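Putative cell surface protein, similar to internalin proteins (Listeria monocytogenes EGD-e, PDB 5KZS) is of unknown function but resembles the internalins, leucine-rich-repeat surface proteins with which Listeria typically engages host-cell proteins. Local coordinates at residues Leu197-Asn202 with Asn206-Phe211; Asn228-Asn233 with Phe266-Ile271; Leu304-Leu309 with Tyr314-Gln319. All coordinates share one frame; numbering follows the deposited sequence.

Contact 1. Residues Leu197-Asn202 with Asn206-Phe211; sequences LNLSFN and NTMTNF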
ATOM      1  N   LEU A 197       5.155  -1.828  -7.819  1.00 76.99           N
ATOM      2  CA  LEU A 197       5.169  -2.129  -6.400  1.00 76.28           C
ATOM      3  C   LEU A 197       5.129  -0.796  -5.693  1.00 74.72           C
ATOM      4  O   LEU A 197       6.052   0.009  -5.812  1.00 72.42           O
ATOM      5  CB  LEU A 197       6.429  -2.931  -6.030  1.00 76.91           C
ATOM      6  CG  LEU A 197       6.697  -3.288  -4.564  1.00 76.60           C
ATOM      7  CD1 LEU A 197       5.536  -4.031  -3.934  1.00 76.48           C
ATOM      8  CD2 LEU A 197       7.948  -4.133  -4.463  1.00 78.35           C
ATOM      9  N   ASN A 198       4.049  -0.546  -4.972  1.00 72.96           N
ATOM     10  CA  ASN A 198       3.907   0.731  -4.304  1.00 73.58           C
ATOM     11  C   ASN A 198       4.155   0.546  -2.813  1.00 73.32           C
ATOM     12  O   ASN A 198       3.368  -0.144  -2.139  1.00 71.10           O
ATOM     13  CB  ASN A 198       2.519   1.291  -4.577  1.00 73.11           C
ATOM     14  CG  ASN A 198       2.356   2.723  -4.129  1.00 72.52           C
ATOM     15  OD1 ASN A 198       3.205   3.297  -3.441  1.00 71.17           O
ATOM     16  ND2 ASN A 198       1.236   3.305  -4.511  1.00 73.31           N
ATOM     17  N   LEU A 199       5.242   1.160  -2.321  1.00 71.41           N
ATOM     18  CA  LEU A 199       5.592   1.135  -0.896  1.00 72.88           C
ATOM     19  C   LEU A 199       5.732   2.524  -0.265  1.00 73.80           C
ATOM     20  O   LEU A 199       6.364   2.671   0.778  1.00 74.04           O
ATOM     21  CB  LEU A 199       6.883   0.347  -0.697  1.00 74.36           C
ATOM     22  CG  LEU A 199       6.908  -1.050  -1.336  1.00 75.67           C
ATOM     23  CD1 LEU A 199       8.307  -1.615  -1.372  1.00 75.83           C
ATOM     24  CD2 LEU A 199       5.977  -2.006  -0.616  1.00 76.24           C
ATOM     25  N   SER A 200       5.112   3.535  -0.872  1.00 74.00           N
ATOM     26  CA  SER A 200       5.116   4.890  -0.324  1.00 73.21           C
ATOM     27  C   SER A 200       4.424   4.991   1.044  1.00 73.89           C
ATOM     28  O   SER A 200       3.583   4.157   1.384  1.00 74.95           O
ATOM     29  CB  SER A 200       4.434   5.835  -1.313  1.00 73.85           C
ATOM     30  OG  SER A 200       3.174   5.319  -1.708  1.00 73.09           O
ATOM     31  N   PHE A 201       4.781   6.015   1.816  1.00 74.43           N
ATOM     32  CA  PHE A 201       4.277   6.225   3.192  1.00 76.47           C
ATOM     33  C   PHE A 201       4.359   4.953   4.050  1.00 78.72           C
ATOM     34  O   PHE A 201       3.333   4.397   4.511  1.00 76.47           O
ATOM     35  CB  PHE A 201       2.846   6.733   3.228  1.00 77.29           C
ATOM     36  CG  PHE A 201       2.584   7.953   2.409  1.00 79.49           C
ATOM     37  CD1 PHE A 201       2.307   7.840   1.040  1.00 80.08           C
ATOM     38  CD2 PHE A 201       2.499   9.211   3.015  1.00 81.93           C
ATOM     39  CE1 PHE A 201       1.994   8.962   0.282  1.00 81.24           C
ATOM     40  CE2 PHE A 201       2.195  10.341   2.260  1.00 83.61           C
ATOM     41  CZ  PHE A 201       1.944  10.217   0.890  1.00 83.50           C
ATOM     42  N   ASN A 202       5.592   4.489   4.226  1.00 78.41           N
ATOM     43  CA  ASN A 202       5.905   3.382   5.108  1.00 78.77           C
ATOM     44  C   ASN A 202       7.039   3.832   6.045  1.00 81.18           C
ATOM     45  O   ASN A 202       7.306   5.042   6.168  1.00 80.71           O
ATOM     46  CB  ASN A 202       6.250   2.134   4.269  1.00 78.07           C
ATOM     47  CG  ASN A 202       5.019   1.335   3.863  1.00 77.14           C
ATOM     48  OD1 ASN A 202       4.441   0.590   4.658  1.00 73.58           O
ATOM     49  ND2 ASN A 202       4.634   1.468   2.604  1.00 76.99           N
ATOM     50  N   ASN A 206      17.006   3.542   6.637  1.00 83.58           N
ATOM     51  CA  ASN A 206      18.385   3.251   6.252  1.00 83.04           C
ATOM     52  C   ASN A 206      18.484   2.519   4.902  1.00 81.77           C
ATOM     53  O   ASN A 206      18.786   3.137   3.880  1.00 81.99           O
ATOM     54  CB  ASN A 206      19.121   2.516   7.386  1.00 85.36           C
ATOM     55  CG  ASN A 206      20.645   2.625   7.295  1.00 86.79           C
ATOM     56  OD1 ASN A 206      21.230   3.254   6.390  1.00 88.80           O
ATOM     57  ND2 ASN A 206      21.300   2.018   8.263  1.00 87.97           N
ATOM     58  N   THR A 207      18.217   1.222   4.893  1.00 81.60           N
ATOM     59  CA  THR A 207      18.308   0.407   3.687  1.00 81.86           C
ATOM     60  C   THR A 207      17.170  -0.595   3.729  1.00 81.93           C
ATOM     61  O   THR A 207      16.471  -0.719   4.738  1.00 81.76           O
ATOM     62  CB  THR A 207      19.642  -0.377   3.617  1.00 83.70           C
ATOM     63  OG1 THR A 207      19.707  -1.337   4.688  1.00 86.66           O
ATOM     64  CG2 THR A 207      20.837   0.551   3.706  1.00 83.55           C
HETATM   65  N   MSE A 208      17.008  -1.312   2.627  1.00 82.85           N
HETATM   66  CA  MSE A 208      15.954  -2.312   2.480  1.00 83.94           C
HETATM   67  C   MSE A 208      16.474  -3.403   1.594  1.00 83.23           C
HETATM   68  O   MSE A 208      17.574  -3.316   1.048  1.00 85.31           O
HETATM   69  CB  MSE A 208      14.706  -1.652   1.869  1.00 84.56           C
HETATM   70  CG  MSE A 208      14.847  -1.435   0.353  1.00 86.39           C
HETATM   71 SE   MSE A 208      13.347  -0.460  -0.485  1.00 91.14          SE
HETATM   72  CE  MSE A 208      12.350  -2.099  -0.965  1.00 91.07           C
ATOM     73  N   THR A 209      15.649  -4.419   1.425  1.00 82.27           N
ATOM     74  CA  THR A 209      15.925  -5.554   0.561  1.00 82.81           C
ATOM     75  C   THR A 209      16.274  -5.206  -0.870  1.00 82.37           C
ATOM     76  O   THR A 209      15.494  -4.574  -1.546  1.00 84.05           O
ATOM     77  CB  THR A 209      14.673  -6.410   0.515  1.00 82.88           C
ATOM     78  OG1 THR A 209      14.371  -6.811   1.856  1.00 83.45           O
ATOM     79  CG2 THR A 209      14.868  -7.624  -0.382  1.00 84.18           C
ATOM     80  N   ASN A 210      17.427  -5.657  -1.335  1.00 83.96           N
ATOM     81  CA  ASN A 210      17.888  -5.366  -2.687  1.00 84.93           C
ATOM     82  C   ASN A 210      17.387  -6.472  -3.604  1.00 87.51           C
ATOM     83  O   ASN A 210      18.064  -7.470  -3.808  1.00 89.68           O
ATOM     84  CB  ASN A 210      19.417  -5.258  -2.709  1.00 85.29           C
ATOM     85  CG  ASN A 210      19.956  -4.667  -4.003  1.00 85.00           C
ATOM     86  OD1 ASN A 210      19.220  -4.075  -4.796  1.00 85.05           O
ATOM     87  ND2 ASN A 210      21.262  -4.805  -4.211  1.00 83.58           N
ATOM     88  N   PHE A 211      16.204  -6.269  -4.174  1.00 89.27           N
ATOM     89  CA  PHE A 211      15.441  -7.355  -4.823  1.00 91.83           C
ATOM     90  C   PHE A 211      16.195  -8.089  -5.939  1.00 92.48           C
ATOM     91  O   PHE A 211      16.577  -7.475  -6.939  1.00 93.69           O
ATOM     92  CB  PHE A 211      14.110  -6.824  -5.381  1.00 90.87           C
ATOM     93  CG  PHE A 211      13.190  -6.272  -4.328  1.00 88.92           C
ATOM     94  CD1 PHE A 211      12.710  -7.081  -3.311  1.00 89.30           C
ATOM     95  CD2 PHE A 211      12.803  -4.941  -4.353  1.00 87.19           C
ATOM     96  CE1 PHE A 211      11.869  -6.560  -2.339  1.00 89.24           C
ATOM     97  CE2 PHE A 211      11.960  -4.423  -3.386  1.00 85.33           C
ATOM     98  CZ  PHE A 211      11.496  -5.224  -2.377  1.00 85.61           C
TER

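Contact 2. Residues Asn228-Asn233 with Phe266-Ile271; sequences NELPSN and FQLAEI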
ATOM      1  N   ASN A 228      18.513   5.902   3.535  1.00 81.72           N
ATOM      2  CA  ASN A 228      19.796   6.546   3.278  1.00 81.26           C
ATOM      3  C   ASN A 228      20.399   6.050   1.974  1.00 82.05           C
ATOM      4  O   ASN A 228      21.279   6.683   1.414  1.00 81.59           O
ATOM      5  CB  ASN A 228      20.770   6.278   4.420  1.00 80.71           C
ATOM      6  CG  ASN A 228      20.341   6.934   5.709  1.00 80.09           C
ATOM      7  OD1 ASN A 228      19.449   6.443   6.374  1.00 81.54           O
ATOM      8  ND2 ASN A 228      20.970   8.048   6.062  1.00 78.89           N
ATOM      9  N   GLU A 229      19.920   4.919   1.485  1.00 84.04           N
ATOM     10  CA  GLU A 229      20.521   4.287   0.332  1.00 86.28           C
ATOM     11  C   GLU A 229      19.475   3.403  -0.322  1.00 83.39           C
ATOM     12  O   GLU A 229      18.712   2.717   0.360  1.00 83.04           O
ATOM     13  CB  GLU A 229      21.762   3.480   0.767  1.00 91.12           C
ATOM     14  CG  GLU A 229      22.092   2.246  -0.076  1.00 95.16           C
ATOM     15  CD  GLU A 229      23.521   1.774   0.104  1.00101.13           C
ATOM     16  OE1 GLU A 229      24.269   1.808  -0.899  1.00106.64           O
ATOM     17  OE2 GLU A 229      23.906   1.378   1.237  1.00103.95           O
ATOM     18  N   LEU A 230      19.483   3.424  -1.648  1.00 81.20           N
ATOM     19  CA  LEU A 230      18.517   2.726  -2.463  1.00 81.17           C
ATOM     20  C   LEU A 230      19.048   1.386  -2.976  1.00 81.85           C
ATOM     21  O   LEU A 230      20.218   1.272  -3.303  1.00 80.37           O
ATOM     22  CB  LEU A 230      18.138   3.600  -3.661  1.00 81.17           C
ATOM     23  CG  LEU A 230      17.660   5.039  -3.400  1.00 80.36           C
ATOM     24  CD1 LEU A 230      17.309   5.706  -4.719  1.00 78.81           C
ATOM     25  CD2 LEU A 230      16.484   5.115  -2.433  1.00 80.08           C
ATOM     26  N   PRO A 231      18.167   0.376  -3.092  1.00 83.60           N
ATOM     27  CA  PRO A 231      18.570  -0.936  -3.608  1.00 85.83           C
ATOM     28  C   PRO A 231      19.009  -0.893  -5.080  1.00 87.08           C
ATOM     29  O   PRO A 231      18.180  -0.687  -5.980  1.00 84.73           O
ATOM     30  CB  PRO A 231      17.303  -1.772  -3.450  1.00 85.98           C
ATOM     31  CG  PRO A 231      16.190  -0.779  -3.537  1.00 84.63           C
ATOM     32  CD  PRO A 231      16.715   0.443  -2.847  1.00 83.01           C
ATOM     33  N   SER A 232      20.310  -1.104  -5.292  1.00 89.43           N
ATOM     34  CA  SER A 232      20.965  -0.993  -6.609  1.00 90.43           C
ATOM     35  C   SER A 232      20.369  -1.836  -7.760  1.00 92.78           C
ATOM     36  O   SER A 232      20.470  -1.433  -8.921  1.00 93.98           O
ATOM     37  CB  SER A 232      22.440  -1.358  -6.470  1.00 89.89           C
ATOM     38  OG  SER A 232      22.570  -2.700  -6.041  1.00 90.55           O
ATOM     39  N   ASN A 233      19.770  -2.991  -7.445  1.00 93.34           N
ATOM     40  CA  ASN A 233      19.216  -3.899  -8.480  1.00 93.32           C
ATOM     41  C   ASN A 233      17.969  -3.366  -9.197  1.00 91.72           C
ATOM     42  O   ASN A 233      17.632  -3.836 -10.285  1.00 89.81           O
ATOM     43  CB  ASN A 233      18.885  -5.284  -7.895  1.00 92.31           C
ATOM     44  CG  ASN A 233      20.105  -6.034  -7.421  1.00 92.17           C
ATOM     45  OD1 ASN A 233      21.234  -5.718  -7.792  1.00 92.92           O
ATOM     46  ND2 ASN A 233      19.883  -7.035  -6.587  1.00 92.27           N
ATOM     47  N   PHE A 266      23.040  10.703  -4.736  1.00 79.88           N
ATOM     48  CA  PHE A 266      23.813  10.489  -5.972  1.00 82.03           C
ATOM     49  C   PHE A 266      23.196   9.387  -6.797  1.00 83.16           C
ATOM     50  O   PHE A 266      23.354   9.346  -8.021  1.00 84.48           O
ATOM     51  CB  PHE A 266      25.267  10.158  -5.660  1.00 82.31           C
ATOM     52  CG  PHE A 266      25.973  11.242  -4.905  1.00 82.00           C
ATOM     53  CD1 PHE A 266      25.892  11.310  -3.514  1.00 80.46           C
ATOM     54  CD2 PHE A 266      26.689  12.217  -5.579  1.00 82.40           C
ATOM     55  CE1 PHE A 266      26.527  12.316  -2.812  1.00 80.22           C
ATOM     56  CE2 PHE A 266      27.326  13.230  -4.881  1.00 83.03           C
ATOM     57  CZ  PHE A 266      27.252  13.276  -3.495  1.00 81.63           C
ATOM     58  N   GLN A 267      22.517   8.479  -6.107  1.00 83.36           N
ATOM     59  CA  GLN A 267      21.697   7.483  -6.755  1.00 84.26           C
ATOM     60  C   GLN A 267      20.537   8.149  -7.504  1.00 82.52           C
ATOM     61  O   GLN A 267      20.324   7.880  -8.694  1.00 80.59           O
ATOM     62  CB  GLN A 267      21.207   6.473  -5.721  1.00 84.50           C
ATOM     63  CG  GLN A 267      22.301   5.518  -5.299  1.00 86.13           C
ATOM     64  CD  GLN A 267      21.881   4.597  -4.172  1.00 86.63           C
ATOM     65  OE1 GLN A 267      21.524   5.042  -3.077  1.00 85.27           O
ATOM     66  NE2 GLN A 267      21.933   3.298  -4.429  1.00 89.53           N
ATOM     67  N   LEU A 268      19.814   9.033  -6.816  1.00 82.04           N
ATOM     68  CA  LEU A 268      18.706   9.781  -7.445  1.00 82.78           C
ATOM     69  C   LEU A 268      19.205  10.644  -8.591  1.00 84.46           C
ATOM     70  O   LEU A 268      18.583  10.689  -9.655  1.00 81.34           O
ATOM     71  CB  LEU A 268      17.981  10.665  -6.428  1.00 81.15           C
ATOM     72  CG  LEU A 268      17.114   9.927  -5.408  1.00 81.47           C
ATOM     73  CD1 LEU A 268      16.537  10.911  -4.391  1.00 80.78           C
ATOM     74  CD2 LEU A 268      16.021   9.117  -6.091  1.00 81.25           C
ATOM     75  N   ALA A 269      20.339  11.311  -8.357  1.00 86.67           N
ATOM     76  CA  ALA A 269      20.996  12.135  -9.371  1.00 87.94           C
ATOM     77  C   ALA A 269      21.294  11.308 -10.614  1.00 90.00           C
ATOM     78  O   ALA A 269      20.938  11.701 -11.722  1.00 90.55           O
ATOM     79  CB  ALA A 269      22.283  12.736  -8.815  1.00 87.78           C
ATOM     80  N   GLU A 270      21.924  10.154 -10.405  1.00 92.22           N
ATOM     81  CA  GLU A 270      22.293   9.225 -11.487  1.00 96.28           C
ATOM     82  C   GLU A 270      21.108   8.833 -12.363  1.00 97.46           C
ATOM     83  O   GLU A 270      21.251   8.683 -13.576  1.00 98.62           O
ATOM     84  CB  GLU A 270      22.958   7.969 -10.893  1.00 98.01           C
ATOM     85  CG  GLU A 270      22.909   6.704 -11.750  1.00100.50           C
ATOM     86  CD  GLU A 270      23.715   5.565 -11.151  1.00101.72           C
ATOM     87  OE1 GLU A 270      24.103   5.658  -9.958  1.00 98.16           O
ATOM     88  OE2 GLU A 270      23.947   4.574 -11.881  1.00103.35           O
ATOM     89  N   ILE A 271      19.946   8.682 -11.735  1.00 98.26           N
ATOM     90  CA  ILE A 271      18.737   8.184 -12.400  1.00100.44           C
ATOM     91  C   ILE A 271      17.798   9.319 -12.909  1.00100.56           C
ATOM     92  O   ILE A 271      16.670   9.061 -13.362  1.00 99.84           O
ATOM     93  CB  ILE A 271      18.064   7.123 -11.468  1.00100.69           C
ATOM     94  CG1 ILE A 271      17.710   5.863 -12.262  1.00105.34           C
ATOM     95  CG2 ILE A 271      16.902   7.672 -10.646  1.00 98.10           C
ATOM     96  CD1 ILE A 271      18.923   5.040 -12.666  1.00107.57           C
TER

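Contact 3. Residues Leu304-Leu309 with Tyr314-Gln319; sequences LDTSEL and YNFNVQ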
ATOM      1  N   LEU A 304      29.812  19.898   4.447  1.00 74.23           N
ATOM      2  CA  LEU A 304      29.323  21.167   4.951  1.00 74.40           C
ATOM      3  C   LEU A 304      30.508  21.946   5.513  1.00 76.35           C
ATOM      4  O   LEU A 304      31.290  21.403   6.291  1.00 75.32           O
ATOM      5  CB  LEU A 304      28.298  20.954   6.066  1.00 73.98           C
ATOM      6  CG  LEU A 304      27.100  19.974   5.950  1.00 72.97           C
ATOM      7  CD1 LEU A 304      25.887  20.599   6.631  1.00 71.26           C
ATOM      8  CD2 LEU A 304      26.745  19.551   4.531  1.00 72.28           C
ATOM      9  N   ASP A 305      30.641  23.213   5.126  1.00 78.33           N
ATOM     10  CA  ASP A 305      31.676  24.081   5.687  1.00 81.28           C
ATOM     11  C   ASP A 305      31.309  24.521   7.118  1.00 81.52           C
ATOM     12  O   ASP A 305      30.815  25.624   7.346  1.00 80.04           O
ATOM     13  CB  ASP A 305      31.946  25.281   4.767  1.00 84.27           C
ATOM     14  CG  ASP A 305      33.294  25.951   5.038  1.00 87.52           C
ATOM     15  OD1 ASP A 305      33.846  25.791   6.153  1.00 90.33           O
ATOM     16  OD2 ASP A 305      33.801  26.638   4.122  1.00 88.42           O
ATOM     17  N   THR A 306      31.596  23.640   8.078  1.00 83.11           N
ATOM     18  CA  THR A 306      31.342  23.894   9.505  1.00 83.30           C
ATOM     19  C   THR A 306      32.507  24.570  10.224  1.00 83.85           C
ATOM     20  O   THR A 306      32.500  24.640  11.453  1.00 84.22           O
ATOM     21  CB  THR A 306      30.995  22.579  10.252  1.00 83.79           C
ATOM     22  OG1 THR A 306      32.013  21.589  10.025  1.00 83.60           O
ATOM     23  CG2 THR A 306      29.658  22.050   9.778  1.00 83.10           C
ATOM     24  N   SER A 307      33.477  25.101   9.474  1.00 83.86           N
ATOM     25  CA  SER A 307      34.732  25.569  10.061  1.00 86.12           C
ATOM     26  C   SER A 307      34.677  26.896  10.825  1.00 88.48           C
ATOM     27  O   SER A 307      35.650  27.249  11.474  1.00 91.55           O
ATOM     28  CB  SER A 307      35.830  25.647   8.987  1.00 85.82           C
ATOM     29  OG  SER A 307      35.586  26.661   8.037  1.00 85.13           O
ATOM     30  N   GLU A 308      33.570  27.633  10.758  1.00 90.72           N
ATOM     31  CA  GLU A 308      33.476  28.925  11.444  1.00 94.35           C
ATOM     32  C   GLU A 308      32.745  28.856  12.786  1.00 94.57           C
ATOM     33  O   GLU A 308      32.610  29.864  13.468  1.00 97.64           O
ATOM     34  CB  GLU A 308      32.812  29.959  10.525  1.00 97.51           C
ATOM     35  CG  GLU A 308      33.699  30.397   9.367  1.00100.79           C
ATOM     36  CD  GLU A 308      32.919  30.644   8.078  1.00103.53           C
ATOM     37  OE1 GLU A 308      32.280  31.714   7.943  1.00102.82           O
ATOM     38  OE2 GLU A 308      32.961  29.762   7.188  1.00106.26           O
ATOM     39  N   LEU A 309      32.318  27.668  13.191  1.00 95.33           N
ATOM     40  CA  LEU A 309      31.430  27.523  14.346  1.00 97.62           C
ATOM     41  C   LEU A 309      32.193  27.478  15.674  1.00 98.39           C
ATOM     42  O   LEU A 309      33.221  26.790  15.783  1.00 95.33           O
ATOM     43  CB  LEU A 309      30.607  26.235  14.213  1.00 98.08           C
ATOM     44  CG  LEU A 309      29.830  26.022  12.917  1.00 96.09           C
ATOM     45  CD1 LEU A 309      29.351  24.580  12.840  1.00 96.25           C
ATOM     46  CD2 LEU A 309      28.671  27.001  12.837  1.00 96.00           C
ATOM     47  N   TYR A 314      24.976  21.258  17.808  1.00 97.28           N
ATOM     48  CA  TYR A 314      24.273  21.812  16.658  1.00 95.53           C
ATOM     49  C   TYR A 314      23.338  20.796  16.002  1.00 93.80           C
ATOM     50  O   TYR A 314      23.788  19.739  15.555  1.00 92.25           O
ATOM     51  CB  TYR A 314      25.301  22.272  15.629  1.00 95.29           C
ATOM     52  CG  TYR A 314      26.118  23.468  16.060  1.00 98.16           C
ATOM     53  CD1 TYR A 314      25.590  24.761  15.990  1.00100.02           C
ATOM     54  CD2 TYR A 314      27.426  23.317  16.526  1.00 99.59           C
ATOM     55  CE1 TYR A 314      26.340  25.868  16.377  1.00101.22           C
ATOM     56  CE2 TYR A 314      28.185  24.420  16.910  1.00100.78           C
ATOM     57  CZ  TYR A 314      27.641  25.690  16.834  1.00100.60           C
ATOM     58  OH  TYR A 314      28.388  26.775  17.211  1.00100.37           O
ATOM     59  N   ASN A 315      22.050  21.127  15.923  1.00 93.08           N
ATOM     60  CA  ASN A 315      21.084  20.291  15.202  1.00 91.39           C
ATOM     61  C   ASN A 315      21.171  20.605  13.719  1.00 88.47           C
ATOM     62  O   ASN A 315      20.624  21.605  13.257  1.00 89.08           O
ATOM     63  CB  ASN A 315      19.663  20.532  15.710  1.00 93.14           C
ATOM     64  CG  ASN A 315      19.488  20.121  17.154  1.00 96.71           C
ATOM     65  OD1 ASN A 315      19.931  19.049  17.560  1.00 98.91           O
ATOM     66  ND2 ASN A 315      18.837  20.969  17.938  1.00 99.72           N
ATOM     67  N   PHE A 316      21.867  19.751  12.974  1.00 86.50           N
ATOM     68  CA  PHE A 316      22.074  19.969  11.539  1.00 84.64           C
ATOM     69  C   PHE A 316      21.018  19.286  10.698  1.00 83.91           C
ATOM     70  O   PHE A 316      20.329  18.371  11.166  1.00 84.93           O
ATOM     71  CB  PHE A 316      23.470  19.504  11.100  1.00 84.03           C
ATOM     72  CG  PHE A 316      24.492  20.607  11.095  1.00 85.28           C
ATOM     73  CD1 PHE A 316      25.144  20.981  12.269  1.00 86.56           C
ATOM     74  CD2 PHE A 316      24.783  21.296   9.918  1.00 84.19           C
ATOM     75  CE1 PHE A 316      26.071  22.012  12.268  1.00 87.50           C
ATOM     76  CE2 PHE A 316      25.707  22.322   9.911  1.00 84.50           C
ATOM     77  CZ  PHE A 316      26.352  22.681  11.086  1.00 86.83           C
ATOM     78  N   ASN A 317      20.874  19.778   9.469  1.00 82.08           N
ATOM     79  CA  ASN A 317      20.223  19.028   8.406  1.00 81.37           C
ATOM     80  C   ASN A 317      20.737  19.380   7.028  1.00 80.39           C
ATOM     81  O   ASN A 317      21.275  20.448   6.794  1.00 80.71           O
ATOM     82  CB  ASN A 317      18.693  19.185   8.425  1.00 81.92           C
ATOM     83  CG  ASN A 317      18.227  20.566   7.989  1.00 81.62           C
ATOM     84  OD1 ASN A 317      17.864  20.785   6.825  1.00 78.36           O
ATOM     85  ND2 ASN A 317      18.228  21.505   8.928  1.00 82.87           N
ATOM     86  N   VAL A 318      20.524  18.450   6.118  1.00 82.12           N
ATOM     87  CA  VAL A 318      20.729  18.649   4.702  1.00 83.03           C
ATOM     88  C   VAL A 318      19.313  18.604   4.113  1.00 82.24           C
ATOM     89  O   VAL A 318      18.461  17.900   4.631  1.00 83.11           O
ATOM     90  CB  VAL A 318      21.681  17.544   4.162  1.00 85.11           C
ATOM     91  CG1 VAL A 318      21.303  17.045   2.770  1.00 86.99           C
ATOM     92  CG2 VAL A 318      23.120  18.036   4.193  1.00 83.85           C
ATOM     93  N   GLN A 319      19.069  19.394   3.069  1.00 80.94           N
ATOM     94  CA  GLN A 319      17.808  19.395   2.326  1.00 77.75           C
ATOM     95  C   GLN A 319      18.099  19.400   0.837  1.00 76.68           C
ATOM     96  O   GLN A 319      18.975  20.122   0.381  1.00 74.84           O
ATOM     97  CB  GLN A 319      16.993  20.634   2.652  1.00 78.88           C
ATOM     98  CG  GLN A 319      16.131  20.508   3.881  1.00 80.18           C
ATOM     99  CD  GLN A 319      15.424  21.810   4.226  1.00 82.17           C
ATOM    100  OE1 GLN A 319      14.843  22.466   3.354  1.00 83.01           O
ATOM    101  NE2 GLN A 319      15.476  22.195   5.499  1.00 82.87           N
TER

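Contact 1. Residues Leu197-Asn202 with Asn206-Phe211
Within the hydrophobic interior of the leucine-rich-repeat solenoid, L197 and L199, set on and just after strand 196-198, meet F211 and selenomethionine M208 on the far wall of the coil. L197 and F211 point at each other. CG of L197 stands opposite its own N across the CA-CB bond (chi1 176°), which sends methyl CD2 across the interior to F211 CE2 at 4.2 Å, obliquely to the ring. One face of the same ring is covered by T209 O, 3.8 Å above the plane and over the ring centre. The chain of M208 turns about its CG-SE bond (chi3 -93°), and its terminal CE reaches L199 CD1 at 4.1 Å. The CA atoms of L199 and M208 lie 11.4 Å apart, so branched leucines and the longer selenomethionine and phenylalanine meet only by their ends.

Two asparagines shape the turn that follows. N198 OD1 accepts from S200 N at 3.2 Å, making an Asx turn, and also from S200 OG at 2.7 Å. The buried N202 donates through ND2 to L199 O at 2.8 Å, standing well above that carbonyl's plane although L199 O lies near the amide plane of N202. It also binds L177 O and L182 N, and N225 ND2 in turn reaches L199 O. N202 and N225, binding backbone from coil to coil, belong to the asparagine ladder of the LxLxxN leucine-rich repeat.

Contact 2. Residues Asn228-Asn233 with Phe266-Ile271
Q267 leaves its helix pointing at L230, and its CB starts 4.1 Å from the leucine methyl L230 CD1, an apolar touch at the root of the chain. CG and CD follow in an extended course (chi2 174°), the two side chains lying alongside and running opposite ways, and CD comes to 3.7 Å from L230 N. The last torsion (chi3 -60°) then turns the amide so that OE1 and NE2 both face the L230 backbone. At the tip, OE1 takes the peptide hydrogen of L230 in a nearly straight bond (177°), with L230 N to Q267 OE1 at 3.0 Å; the donor is tilted from the carbonyl plane of the glutamine. The same oxygen, Q267 OE1, rests 3.6 Å from E229 CA. The other tip atom, Q267 NE2, gives a hydrogen to L230 O at 2.9 Å, a more bent bond whose acceptor sits somewhat off the amide plane. One primary amide thus serves both the N-H and the C=O of a single extended residue, much as a neighbouring strand would, and the paired bonds fix the rotation of the amide.

By this grip helix 263-270 is docked on the loop of 228-233, just ahead of the last strand of the leucine-rich-repeat sheet, 238-239. A glutamine suits the buried place because it offers donor and acceptor together without a formal charge. The L230 side chain reaches on past the glutamine to the helix, where CD1 meets L268 CD2 at 3.9 Å, the two leucines nearly perpendicular. I238, I240 and I264 also touch the L230 side chain, extending the apolar patch from the repeats into the helix.

Contact 3. Residues Leu304-Leu309 with Tyr314-Gln319
F316 lays its ring beside the methyls of three residues from the 304-309 segment. L304 runs antiparallel alongside the ring and sets L304 CD1 against F316 CD2 at 3.5 Å. T306 brings CG2 to F316 CZ at 3.6 Å; both of these methyls meet the ring obliquely. L309 and F316 point at each other, L309 CD1 lying near the ring plane at its edge, 4.0 Å from F316 CZ. That same methyl hangs over one face of Y314, offset toward the rim of the ring, so L309 joins two aromatics that it meets in different ways. L309 CB also rests 3.8 Å from Y314 OH, a hydroxyl whose hydrogen-bonding partner is S310 O. At the other end, L304 CD2 meets V318 CG2 at 3.9 Å.

T306 is well chosen for a place where the chain leaves strand 301-304 and enters a type I turn ending at L309. With chi1 54°, CG2 faces the aromatic ring while OG1 bonds to E256 O, dividing one small side chain between core and backbone. Just before the turn, D305 OD1 accepts from S307 OG at 2.7 Å through its syn lone pair and more weakly from S307 N.

L337 of strand 331-339 touches both T306 and F316, while C258 and I260 of strand 258-261 touch T306 and V318 respectively. Strands from distant positions in the sheet, 258-261 and 331-339, thus both pack on these residues, so the sheet probably curls round a shared core, consistent with the immunoglobulin-like domain that follows the repeats in internalins. No hydrogen bond joins the two segments; their cohesion is apolar, resting on shape and burial more than on directional bonds.

How the contacts relate
Contacts 1 and 2 are neighbours, their centres about 12 Å apart, and they join directly: N206 O lies 2.8 Å from N228 N and N210 OD1 lies 2.9 Å from N233 N, both probable hydrogen bonds. The outer loop of one coil thus stacks on that of the next. Contact 2 then couples this end of the solenoid to helix 263-270. Contact 3 belongs to the following beta domain and touches neither; its centre is about 24 Å from that of contact 2, with nearest atoms about 9 Å apart, and about 29 Å from that of contact 1. In series along the chain, they sample repeat core, junction and terminal domain.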